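Local coordinates for multidrug resistance protein (Vibrio cholerae, PDB 1YC9), which probably serves as the trimeric outer-membrane exit duct of a multidrug efflux pump, as in other outer membrane factor (TolC-type) proteins, at residues A[151-156]-A[214-219]; A[39-44]-A[224-229]; A[179-182]-A[186-189]; A[172-177]-A[403-408]. The protein carries 1 engineered substitution. All coordinates share one frame; numbering follows the deposited sequence.

In the fold
Three of the contacts use helix 117-183, a long rod that reaches from near the β-barrel strands to the tip of the molecule. Contact 3 turns the chain round at that tip, about 60 Å from the centre of the chain, and contact 4 lies on the same rod, its centre about 14 Å from that of contact 3. Contact 1 pairs the rod with the helix that returns from the tip; the centres of contacts 1 and 3 are about 41 Å apart. Contact 2 takes over where that helix ends; its centre is about 14 Å from that of contact 1, and the side chain of Ala-42 is about 11 Å from a bound mercury ion. Contacts 1, 2 and 3 touch the second subunit, contact 4 the third.

Contact 1 (A[151-156]-A[214-219]); sequences YAELAR and QLQKNA
Gln-216 reaches from helix 189-223 to Glu-153 and Leu-154 of helix 117-183, and its side chain and that of Leu-154 make the two largest shares of the contact. Van der Waals contacts carry the pairing. Leu-154 CD1 rests 4.0 Å from Gln-216 CB and 4.1 Å from Lys-217 CG, while Gln-216 CG lies 3.9 Å from the backbone N of Leu-154. The side chains of Leu-154 and Gln-216 pass each other in opposite directions. At its end, Gln-216 bends at chi2 (70°) and lays its amide carbon CD 3.7 Å from CG of Glu-153; the amide and carboxylate planes are steeply turned, 73° apart.

The salt bridge stays within helix 117-183: Arg-156 takes the carboxylate of Glu-153 side-on, NE to OE2 at 2.8 Å and NH1 to OE1 at 2.9 Å. Lys-217 NZ is hydrogen-bonded to Tyr-158 OH, tying the two helices together just beyond the segments. The short axes run antiparallel at 162°, 9.6 Å apart, as in a helical hairpin of the TolC-type α-barrel. With its carboxylate held by its own helix, Glu-153 meets the neighbouring helix through its methylenes, and the segments pack through methylenes, a leucine methyl and the flat amide.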
loop_
_atom_site.group_PDB
_atom_site.type_symbol
_atom_site.label_atom_id
_atom_site.label_comp_id
_atom_site.label_asym_id
_atom_site.label_seq_id
_atom_site.Cartn_x
_atom_site.Cartn_y
_atom_site.Cartn_z
ATOM N N TYR A 151 8.231 -18.574 11.743
ATOM C CA TYR A 151 8.778 -19.704 12.452
ATOM C C TYR A 151 10.185 -19.448 12.965
ATOM O O TYR A 151 10.509 -19.805 14.102
ATOM C CB TYR A 151 8.713 -20.947 11.559
ATOM C CG TYR A 151 8.725 -22.267 12.298
ATOM C CD1 TYR A 151 7.600 -22.726 12.962
ATOM C CD2 TYR A 151 9.866 -23.069 12.288
ATOM C CE1 TYR A 151 7.600 -23.942 13.629
ATOM C CE2 TYR A 151 9.874 -24.279 12.924
ATOM C CZ TYR A 151 8.750 -24.711 13.594
ATOM O OH TYR A 151 8.778 -25.902 14.225
ATOM N N ALA A 152 11.004 -18.785 12.153
ATOM C CA ALA A 152 12.306 -18.351 12.534
ATOM C C ALA A 152 12.252 -17.487 13.778
ATOM O O ALA A 152 13.072 -17.635 14.677
ATOM C CB ALA A 152 12.995 -17.593 11.419
ATOM N N GLU A 153 11.266 -16.596 13.808
ATOM C CA GLU A 153 11.101 -15.728 14.930
ATOM C C GLU A 153 10.648 -16.522 16.148
ATOM O O GLU A 153 11.132 -16.269 17.254
ATOM C CB GLU A 153 10.095 -14.638 14.587
ATOM C CG GLU A 153 9.793 -13.676 15.733
ATOM C CD GLU A 153 10.976 -12.903 16.274
ATOM O OE1 GLU A 153 10.735 -12.217 17.288
ATOM O OE2 GLU A 153 12.153 -12.958 15.811
ATOM N N LEU A 154 9.727 -17.459 15.948
ATOM C CA LEU A 154 9.279 -18.334 17.042
ATOM C C LEU A 154 10.504 -19.028 17.659
ATOM O O LEU A 154 10.658 -19.070 18.869
ATOM C CB LEU A 154 8.259 -19.352 16.556
ATOM C CG LEU A 154 7.664 -20.225 17.646
ATOM C CD1 LEU A 154 6.844 -19.361 18.622
ATOM C CD2 LEU A 154 6.786 -21.294 17.084
ATOM N N ALA A 155 11.391 -19.551 16.826
ATOM C CA ALA A 155 12.586 -20.262 17.309
ATOM C C ALA A 155 13.505 -19.342 18.104
ATOM O O ALA A 155 14.106 -19.772 19.135
ATOM C CB ALA A 155 13.347 -20.878 16.151
ATOM N N ARG A 156 13.677 -18.120 17.582
ATOM C CA ARG A 156 14.490 -17.108 18.202
ATOM C C ARG A 156 13.924 -16.788 19.579
ATOM O O ARG A 156 14.690 -16.619 20.538
ATOM C CB ARG A 156 14.542 -15.840 17.386
ATOM C CG ARG A 156 15.601 -14.848 17.809
ATOM C CD ARG A 156 15.511 -13.469 17.169
ATOM N NE ARG A 156 14.301 -12.795 17.594
ATOM C CZ ARG A 156 14.145 -12.147 18.740
ATOM N NH1 ARG A 156 12.976 -11.609 19.027
ATOM N NH2 ARG A 156 15.126 -12.042 19.611
ATOM N N GLN A 214 3.648 -16.538 22.597
ATOM C CA GLN A 214 2.254 -16.818 22.353
ATOM C C GLN A 214 1.677 -15.973 21.215
ATOM O O GLN A 214 0.931 -16.495 20.401
ATOM C CB GLN A 214 1.395 -16.667 23.605
ATOM C CG GLN A 214 -0.074 -16.979 23.369
ATOM C CD GLN A 214 -0.343 -18.443 22.985
ATOM O OE1 GLN A 214 -1.015 -18.718 21.961
ATOM N NE2 GLN A 214 0.220 -19.380 23.760
ATOM N N LEU A 215 2.056 -14.696 21.147
ATOM C CA LEU A 215 1.686 -13.859 20.038
ATOM C C LEU A 215 2.195 -14.405 18.719
ATOM O O LEU A 215 1.488 -14.375 17.717
ATOM C CB LEU A 215 2.238 -12.440 20.221
ATOM C CG LEU A 215 1.622 -11.650 21.375
ATOM C CD1 LEU A 215 2.320 -10.323 21.498
ATOM C CD2 LEU A 215 0.070 -11.487 21.225
ATOM N N GLN A 216 3.401 -14.918 18.728
ATOM C CA GLN A 216 3.971 -15.483 17.519
ATOM C C GLN A 216 3.257 -16.775 17.090
ATOM O O GLN A 216 3.030 -17.010 15.907
ATOM C CB GLN A 216 5.432 -15.752 17.705
ATOM C CG GLN A 216 6.124 -15.961 16.359
ATOM C CD GLN A 216 6.239 -14.676 15.513
ATOM O OE1 GLN A 216 6.574 -14.771 14.373
ATOM N NE2 GLN A 216 5.956 -13.502 16.081
ATOM N N LYS A 217 2.826 -17.575 18.045
ATOM C CA LYS A 217 1.975 -18.732 17.731
ATOM C C LYS A 217 0.617 -18.335 17.139
ATOM O O LYS A 217 0.124 -18.983 16.211
ATOM C CB LYS A 217 1.716 -19.596 18.954
ATOM C CG LYS A 217 2.944 -20.319 19.449
ATOM C CD LYS A 217 2.656 -20.963 20.812
ATOM C CE LYS A 217 3.865 -21.794 21.229
ATOM N NZ LYS A 217 3.647 -22.564 22.452
ATOM N N ASN A 218 0.020 -17.285 17.693
ATOM C CA ASN A 218 -1.190 -16.739 17.154
ATOM C C ASN A 218 -0.948 -16.344 15.678
ATOM O O ASN A 218 -1.800 -16.621 14.831
ATOM C CB ASN A 218 -1.688 -15.535 17.939
ATOM C CG ASN A 218 -2.124 -15.875 19.376
ATOM O OD1 ASN A 218 -2.213 -17.044 19.758
ATOM N ND2 ASN A 218 -2.353 -14.860 20.154
ATOM N N ALA A 219 0.187 -15.720 15.383
ATOM C CA ALA A 219 0.443 -15.207 14.042
ATOM C C ALA A 219 0.606 -16.377 13.054
ATOM O O ALA A 219 0.107 -16.324 11.910
ATOM C CB ALA A 219 1.656 -14.297 14.013
#

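Contact 2 (A[39-44]-A[224-229]); sequences IEEALQ and VGQGPD
Ala-42 CB and Val-224 CB meet 4.0 Å apart. Beside them Gln-226 donates NE2 to OE1 of Glu-41. The segment 224-229 leads out of a Schellman motif that ends helix 189-223: Gly-225, with positive phi, is its C-prime residue, and Val-224 is the first to leave helical angles. The backbones run close, CA of Ala-42 4.3 Å from CA of Val-224, which the small alanine permits and which places Ala-42 CB 3.9 Å from Val-224 CA.

The polar pair is short, 2.7 Å from Gln-226 NE2 to Glu-41 OE1, but bent to 152° at the hydrogen. The amide comes to the anti lone pair of that oxygen, on the side away from OE2, and the oxygen lies 16° out of the amide plane. Both chains are extended beyond CG, and this length brings the amide nitrogen up to the carboxylate although the two side chains cross at about a right angle.

In the next shell, Glu-41 OE2 takes a hydrogen bond from His-37 ND1, one turn back on the same helix, and a salt bridge from Arg-230. With Gln-226 added, three donors hold the carboxylate and probably fix its rotation. Ile-147 of helix 117-183 packs against both Ala-42 and Val-224. On the valine, CG2 faces the carboxylate, 4.2 Å from Glu-41 OE1.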
loop_
_atom_site.group_PDB
_atom_site.type_symbol
_atom_site.label_atom_id
_atom_site.label_comp_id
_atom_site.label_asym_id
_atom_site.label_seq_id
_atom_site.Cartn_x
_atom_site.Cartn_y
_atom_site.Cartn_z
ATOM N N ILE A 39 3.438 -25.392 6.721
ATOM C CA ILE A 39 3.464 -24.915 5.359
ATOM C C ILE A 39 2.492 -25.757 4.507
ATOM O O ILE A 39 1.650 -25.234 3.753
ATOM C CB ILE A 39 4.883 -24.872 4.841
ATOM C CG1 ILE A 39 5.636 -23.766 5.602
ATOM C CG2 ILE A 39 4.901 -24.626 3.362
ATOM C CD1 ILE A 39 7.095 -23.666 5.275
ATOM N N GLU A 40 2.553 -27.073 4.676
ATOM C CA GLU A 40 1.657 -27.962 3.954
ATOM C C GLU A 40 0.178 -27.655 4.140
ATOM O O GLU A 40 -0.553 -27.613 3.164
ATOM C CB GLU A 40 1.987 -29.399 4.304
ATOM C CG GLU A 40 3.331 -29.750 3.678
ATOM C CD GLU A 40 4.179 -30.857 4.195
ATOM O OE1 GLU A 40 3.624 -31.683 4.942
ATOM O OE2 GLU A 40 5.410 -30.866 3.955
ATOM N N GLU A 41 -0.232 -27.376 5.375
ATOM C CA GLU A 41 -1.593 -26.939 5.694
ATOM C C GLU A 41 -1.983 -25.682 4.914
ATOM O O GLU A 41 -3.066 -25.636 4.313
ATOM C CB GLU A 41 -1.754 -26.650 7.195
ATOM C CG GLU A 41 -1.820 -27.863 8.099
ATOM C CD GLU A 41 -1.624 -27.461 9.572
ATOM O OE1 GLU A 41 -2.391 -26.633 10.082
ATOM O OE2 GLU A 41 -0.682 -27.940 10.218
ATOM N N ALA A 42 -1.121 -24.671 4.964
ATOM C CA ALA A 42 -1.357 -23.397 4.299
ATOM C C ALA A 42 -1.462 -23.569 2.787
ATOM O O ALA A 42 -2.240 -22.897 2.169
ATOM C CB ALA A 42 -0.242 -22.410 4.605
ATOM N N LEU A 43 -0.622 -24.435 2.199
ATOM C CA LEU A 43 -0.652 -24.664 0.757
ATOM C C LEU A 43 -1.796 -25.588 0.259
ATOM O O LEU A 43 -2.039 -25.685 -0.933
ATOM C CB LEU A 43 0.710 -25.179 0.300
ATOM C CG LEU A 43 1.848 -24.145 0.438
ATOM C CD1 LEU A 43 3.179 -24.735 -0.069
ATOM C CD2 LEU A 43 1.557 -22.801 -0.250
ATOM N N GLN A 44 -2.479 -26.256 1.182
ATOM C CA GLN A 44 -3.583 -27.138 0.812
ATOM C C GLN A 44 -4.906 -26.381 0.805
ATOM O O GLN A 44 -5.688 -26.470 -0.142
ATOM C CB GLN A 44 -3.662 -28.327 1.772
ATOM C CG GLN A 44 -4.522 -29.475 1.272
ATOM N N VAL A 224 -1.480 -19.722 8.475
ATOM C CA VAL A 224 -1.895 -20.951 7.853
ATOM C C VAL A 224 -3.418 -21.017 7.709
ATOM O O VAL A 224 -3.968 -22.072 7.403
ATOM C CB VAL A 224 -1.264 -22.218 8.503
ATOM C CG1 VAL A 224 0.229 -22.020 8.635
ATOM C CG2 VAL A 224 -1.860 -22.523 9.849
ATOM N N GLY A 225 -4.095 -19.895 7.927
ATOM C CA GLY A 225 -5.498 -19.784 7.651
ATOM C C GLY A 225 -6.347 -20.362 8.718
ATOM O O GLY A 225 -7.484 -20.757 8.476
ATOM N N GLN A 226 -5.830 -20.416 9.929
ATOM C CA GLN A 226 -6.595 -21.029 10.998
ATOM C C GLN A 226 -6.856 -20.069 12.113
ATOM O O GLN A 226 -6.276 -18.978 12.187
ATOM C CB GLN A 226 -5.963 -22.365 11.445
ATOM C CG GLN A 226 -6.100 -23.388 10.307
ATOM C CD GLN A 226 -5.243 -24.627 10.464
ATOM O OE1 GLN A 226 -5.393 -25.349 11.440
ATOM N NE2 GLN A 226 -4.382 -24.908 9.489
ATOM N N GLY A 227 -7.870 -20.425 12.892
ATOM C CA GLY A 227 -8.230 -19.679 14.056
ATOM C C GLY A 227 -7.149 -19.924 15.088
ATOM O O GLY A 227 -6.221 -20.711 14.888
ATOM N N PRO A 228 -7.270 -19.241 16.207
ATOM C CA PRO A 228 -6.287 -19.360 17.278
ATOM C C PRO A 228 -6.204 -20.662 18.054
ATOM O O PRO A 228 -5.228 -20.779 18.798
ATOM C CB PRO A 228 -6.623 -18.163 18.171
ATOM C CG PRO A 228 -8.031 -17.877 17.924
ATOM C CD PRO A 228 -8.274 -18.207 16.489
ATOM N N ASP A 229 -7.114 -21.633 17.872
ATOM C CA ASP A 229 -6.957 -23.008 18.403
ATOM C C ASP A 229 -5.809 -23.829 17.790
ATOM O O ASP A 229 -5.280 -24.755 18.408
ATOM C CB ASP A 229 -8.236 -23.820 18.146
ATOM C CG ASP A 229 -9.281 -23.634 19.233
ATOM O OD1 ASP A 229 -9.532 -22.477 19.645
ATOM O OD2 ASP A 229 -9.906 -24.600 19.725
#

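Contact 3 (A[179-182]-A[186-189]); sequences EKRY and LETL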
loop_
_atom_site.group_PDB
_atom_site.type_symbol
_atom_site.label_atom_id
_atom_site.label_comp_id
_atom_site.label_asym_id
_atom_site.label_seq_id
_atom_site.Cartn_x
_atom_site.Cartn_y
_atom_site.Cartn_z
ATOM N N GLU A 179 21.236 -13.154 50.714
ATOM C CA GLU A 179 20.338 -13.058 51.848
ATOM C C GLU A 179 20.885 -13.845 53.045
ATOM O O GLU A 179 20.780 -13.374 54.186
ATOM C CB GLU A 179 18.960 -13.568 51.483
ATOM C CG GLU A 179 18.095 -12.511 50.813
ATOM C CD GLU A 179 16.638 -12.927 50.722
ATOM O OE1 GLU A 179 16.380 -14.055 50.249
ATOM O OE2 GLU A 179 15.757 -12.137 51.152
ATOM N N LYS A 180 21.420 -15.051 52.788
ATOM C CA LYS A 180 22.041 -15.862 53.828
ATOM C C LYS A 180 23.251 -15.097 54.389
ATOM O O LYS A 180 23.430 -14.996 55.619
ATOM C CB LYS A 180 22.427 -17.248 53.280
ATOM N N ARG A 181 24.029 -14.476 53.502
ATOM C CA ARG A 181 25.161 -13.677 53.931
ATOM C C ARG A 181 24.772 -12.455 54.739
ATOM O O ARG A 181 25.381 -12.188 55.780
ATOM C CB ARG A 181 26.004 -13.216 52.763
ATOM C CG ARG A 181 26.830 -14.371 52.178
ATOM C CD ARG A 181 27.662 -13.973 50.990
ATOM N NE ARG A 181 28.608 -12.873 51.254
ATOM C CZ ARG A 181 29.936 -12.960 51.209
ATOM N NH1 ARG A 181 30.547 -14.105 50.945
ATOM N NH2 ARG A 181 30.667 -11.888 51.443
ATOM N N TYR A 182 23.808 -11.687 54.230
ATOM C CA TYR A 182 23.329 -10.513 54.921
ATOM C C TYR A 182 22.818 -10.917 56.334
ATOM O O TYR A 182 23.063 -10.218 57.306
ATOM C CB TYR A 182 22.231 -9.863 54.095
ATOM C CG TYR A 182 21.441 -8.839 54.807
ATOM C CD1 TYR A 182 22.001 -7.623 55.144
ATOM C CD2 TYR A 182 20.109 -9.077 55.158
ATOM C CE1 TYR A 182 21.270 -6.657 55.790
ATOM C CE2 TYR A 182 19.370 -8.104 55.827
ATOM C CZ TYR A 182 19.956 -6.916 56.130
ATOM O OH TYR A 182 19.279 -5.935 56.787
ATOM N N LEU A 186 27.528 -10.638 56.861
ATOM C CA LEU A 186 28.592 -10.652 55.845
ATOM C C LEU A 186 28.252 -9.904 54.539
ATOM O O LEU A 186 29.092 -9.829 53.633
ATOM C CB LEU A 186 28.935 -12.100 55.534
ATOM C CG LEU A 186 29.317 -12.986 56.728
ATOM C CD1 LEU A 186 29.356 -14.453 56.309
ATOM C CD2 LEU A 186 30.659 -12.505 57.274
ATOM N N GLU A 187 27.064 -9.307 54.452
ATOM C CA GLU A 187 26.661 -8.505 53.276
ATOM C C GLU A 187 25.683 -7.379 53.699
ATOM O O GLU A 187 25.064 -7.475 54.762
ATOM C CB GLU A 187 26.057 -9.469 52.236
ATOM C CG GLU A 187 25.625 -8.848 50.916
ATOM C CD GLU A 187 26.746 -8.158 50.200
ATOM O OE1 GLU A 187 26.821 -6.907 50.282
ATOM O OE2 GLU A 187 27.514 -8.890 49.499
ATOM N N THR A 188 25.555 -6.358 52.859
ATOM C CA THR A 188 24.648 -5.251 53.123
ATOM C C THR A 188 23.252 -5.516 52.569
ATOM O O THR A 188 23.051 -6.414 51.752
ATOM C CB THR A 188 25.209 -3.941 52.537
ATOM O OG1 THR A 188 24.138 -3.018 52.311
ATOM C CG2 THR A 188 25.769 -4.178 51.143
ATOM N N LEU A 189 22.294 -4.720 53.030
ATOM C CA LEU A 189 20.905 -4.787 52.559
ATOM C C LEU A 189 20.793 -4.190 51.128
ATOM O O LEU A 189 19.946 -4.597 50.352
ATOM C CB LEU A 189 19.984 -4.021 53.513
ATOM C CG LEU A 189 18.490 -4.084 53.219
ATOM C CD1 LEU A 189 17.921 -5.501 53.056
ATOM C CD2 LEU A 189 17.717 -3.372 54.307
#
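Leu-186 returns its backbone N to the carbonyl O of Arg-181, 2.9 Å away and 155° at the hydrogen. A second, weak bond joins the same two residues the other way round, from Arg-181 NH2 to Leu-186 O at 3.4 Å. The arginine chain bends at chi3 (58°), folding the guanidinium back over the turn, with Leu-186 CB over one of its faces and Glu-187 CB near its edge. The same group also makes a cation-pi contact with Tyr-391 of helix 326-391.

Next to the guanidinium, Glu-187 bends its chain at chi2, back toward its own backbone. Its OE1 accepts the N-H of the next residue, Thr-188, at 2.9 Å, and is also hydrogen-bonded to Ser-191 OG. Thr-188 is the N-cap of helix 189-223, its OG1 accepting the N-H of Gly-190. These bonds shape the tight turn of a helical hairpin, in which helix 117-183 reverses into helix 189-223 at the end of the α-barrel that lies far from the β-strands.

Packing completes the turn around Tyr-182. Its CG stands anti to the backbone N (chi1 167°), which carries the ring across the start of the returning helix. Glu-187 O sits at the ring edge, 3.1 Å from Tyr-182 CD1, and also receives a CA-H...O contact from the same tyrosine. Farther along, Leu-189 crosses the ring at a slant, its CB 3.7 Å from Tyr-182 CE1 and its two methyls near CZ and OH. Ile-386 of the second subunit packs against Leu-189 from outside the hairpin.

Contact 4 (A[172-177]-A[403-408]); sequences NKTVEL and VAEESL
Thr-174 and Glu-405 make the one touch between segments 172-177 and 403-408, hydroxyl to carboxylate oxygen. Along segment 403-408, the first two residues face another molecule of the trimer: Val-403 packs on Leu-399 and Ala-404 on Gln-194, both of the third subunit.

Glu-405 follows, pointing at helix 117-183. Its chain is extended beyond CG, chi2 -174°, and needs that length because its CA is 10.2 Å from the CA of Thr-174. The two side chains come from opposite directions and end with Thr-174 OG1 3.1 Å from Glu-405 OE2. The hydroxyl is hydrogen-bonded to the carbonyl of Val-170, one turn back on its own helix; whether its single proton is shared with Glu-405 is not settled. The other oxygen, Glu-405 OE1, has a long, weak ion pair with Arg-171 NE. Glu-405 is buried, and Leu-384 of helix 326-391 lies against it.

The two helices come from the two halves of the chain: 117-183 runs out to the tip of the α-barrel and 398-433 runs back from it, in the opposite sense along the barrel. Their backbones stand well apart here, and the two side chains span the distance between them.

Past Glu-405, Ser-407 turns to the interface again, its OG weakly hydrogen-bonded to Gln-194 NE2 of the third subunit. Leu-408, one turn beyond Ala-404, packs on Leu-384 as Glu-405 does.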
loop_
_atom_site.group_PDB
_atom_site.type_symbol
_atom_site.label_atom_id
_atom_site.label_comp_id
_atom_site.label_asym_id
_atom_site.label_seq_id
_atom_site.Cartn_x
_atom_site.Cartn_y
_atom_site.Cartn_z
ATOM N N ASN A 172 18.080 -15.821 41.050
ATOM C CA ASN A 172 17.405 -16.273 42.248
ATOM C C ASN A 172 18.414 -16.914 43.213
ATOM O O ASN A 172 18.372 -16.647 44.430
ATOM C CB ASN A 172 16.275 -17.231 41.900
ATOM C CG ASN A 172 15.084 -16.515 41.246
ATOM O OD1 ASN A 172 14.956 -15.315 41.354
ATOM N ND2 ASN A 172 14.227 -17.259 40.582
ATOM N N LYS A 173 19.362 -17.680 42.661
ATOM C CA LYS A 173 20.417 -18.313 43.484
ATOM C C LYS A 173 21.332 -17.251 44.105
ATOM O O LYS A 173 21.816 -17.417 45.220
ATOM C CB LYS A 173 21.247 -19.341 42.674
ATOM C CG LYS A 173 20.666 -20.757 42.620
ATOM C CD LYS A 173 20.902 -21.466 43.957
ATOM C CE LYS A 173 20.503 -22.960 43.963
ATOM N NZ LYS A 173 20.832 -23.511 45.320
ATOM N N THR A 174 21.524 -16.140 43.421
ATOM C CA THR A 174 22.339 -15.059 43.918
ATOM C C THR A 174 21.641 -14.286 45.046
ATOM O O THR A 174 22.283 -13.886 46.031
ATOM C CB THR A 174 22.669 -14.116 42.788
ATOM O OG1 THR A 174 23.383 -14.831 41.771
ATOM C CG2 THR A 174 23.631 -13.031 43.219
ATOM N N VAL A 175 20.350 -14.025 44.872
ATOM C CA VAL A 175 19.555 -13.413 45.937
ATOM C C VAL A 175 19.713 -14.236 47.212
ATOM O O VAL A 175 20.000 -13.683 48.260
ATOM C CB VAL A 175 18.075 -13.325 45.560
ATOM C CG1 VAL A 175 17.171 -13.130 46.818
ATOM C CG2 VAL A 175 17.873 -12.208 44.546
ATOM N N GLU A 176 19.495 -15.537 47.101
ATOM C CA GLU A 176 19.416 -16.375 48.277
ATOM C C GLU A 176 20.761 -16.612 48.958
ATOM O O GLU A 176 20.809 -16.775 50.185
ATOM C CB GLU A 176 18.651 -17.660 47.973
ATOM C CG GLU A 176 19.418 -18.839 47.483
ATOM C CD GLU A 176 18.469 -19.997 47.215
ATOM O OE1 GLU A 176 18.470 -20.969 48.015
ATOM O OE2 GLU A 176 17.701 -19.908 46.215
ATOM N N LEU A 177 21.847 -16.556 48.187
ATOM C CA LEU A 177 23.181 -16.478 48.767
ATOM C C LEU A 177 23.381 -15.160 49.507
ATOM O O LEU A 177 23.886 -15.148 50.635
ATOM C CB LEU A 177 24.271 -16.633 47.706
ATOM C CG LEU A 177 25.701 -16.528 48.271
ATOM C CD1 LEU A 177 26.017 -17.657 49.220
ATOM C CD2 LEU A 177 26.712 -16.476 47.140
ATOM N N VAL A 403 27.856 -6.952 37.440
ATOM C CA VAL A 403 28.381 -6.454 36.176
ATOM C C VAL A 403 28.674 -7.601 35.247
ATOM O O VAL A 403 28.310 -7.568 34.074
ATOM C CB VAL A 403 29.581 -5.520 36.388
ATOM C CG1 VAL A 403 30.311 -5.214 35.105
ATOM C CG2 VAL A 403 29.138 -4.227 37.067
ATOM N N ALA A 404 29.281 -8.658 35.785
ATOM C CA ALA A 404 29.546 -9.835 35.010
ATOM C C ALA A 404 28.290 -10.576 34.568
ATOM O O ALA A 404 28.211 -11.041 33.463
ATOM C CB ALA A 404 30.490 -10.783 35.807
ATOM N N GLU A 405 27.321 -10.732 35.468
ATOM C CA GLU A 405 26.067 -11.394 35.180
ATOM C C GLU A 405 25.368 -10.678 34.001
ATOM O O GLU A 405 24.848 -11.306 33.088
ATOM C CB GLU A 405 25.121 -11.281 36.403
ATOM C CG GLU A 405 25.312 -12.374 37.423
ATOM C CD GLU A 405 24.279 -12.330 38.520
ATOM O OE1 GLU A 405 23.673 -11.253 38.704
ATOM O OE2 GLU A 405 24.059 -13.371 39.172
ATOM N N GLU A 406 25.367 -9.364 34.072
ATOM C CA GLU A 406 24.664 -8.518 33.085
ATOM C C GLU A 406 25.349 -8.625 31.703
ATOM O O GLU A 406 24.677 -8.820 30.661
ATOM C CB GLU A 406 24.733 -7.089 33.585
ATOM C CG GLU A 406 24.170 -6.075 32.620
ATOM C CD GLU A 406 22.811 -5.644 32.992
ATOM O OE1 GLU A 406 22.061 -6.460 33.592
ATOM O OE2 GLU A 406 22.526 -4.479 32.682
ATOM N N SER A 407 26.672 -8.509 31.718
ATOM C CA SER A 407 27.492 -8.616 30.525
ATOM C C SER A 407 27.279 -9.986 29.891
ATOM O O SER A 407 27.089 -10.063 28.664
ATOM C CB SER A 407 28.976 -8.365 30.862
ATOM O OG SER A 407 29.812 -8.821 29.806
ATOM N N LEU A 408 27.274 -11.055 30.702
ATOM C CA LEU A 408 27.036 -12.418 30.206
ATOM C C LEU A 408 25.690 -12.577 29.529
ATOM O O LEU A 408 25.594 -13.045 28.426
ATOM C CB LEU A 408 27.175 -13.479 31.290
ATOM C CG LEU A 408 26.868 -14.920 30.846
ATOM C CD1 LEU A 408 27.822 -15.353 29.740
ATOM C CD2 LEU A 408 26.933 -15.860 32.025
#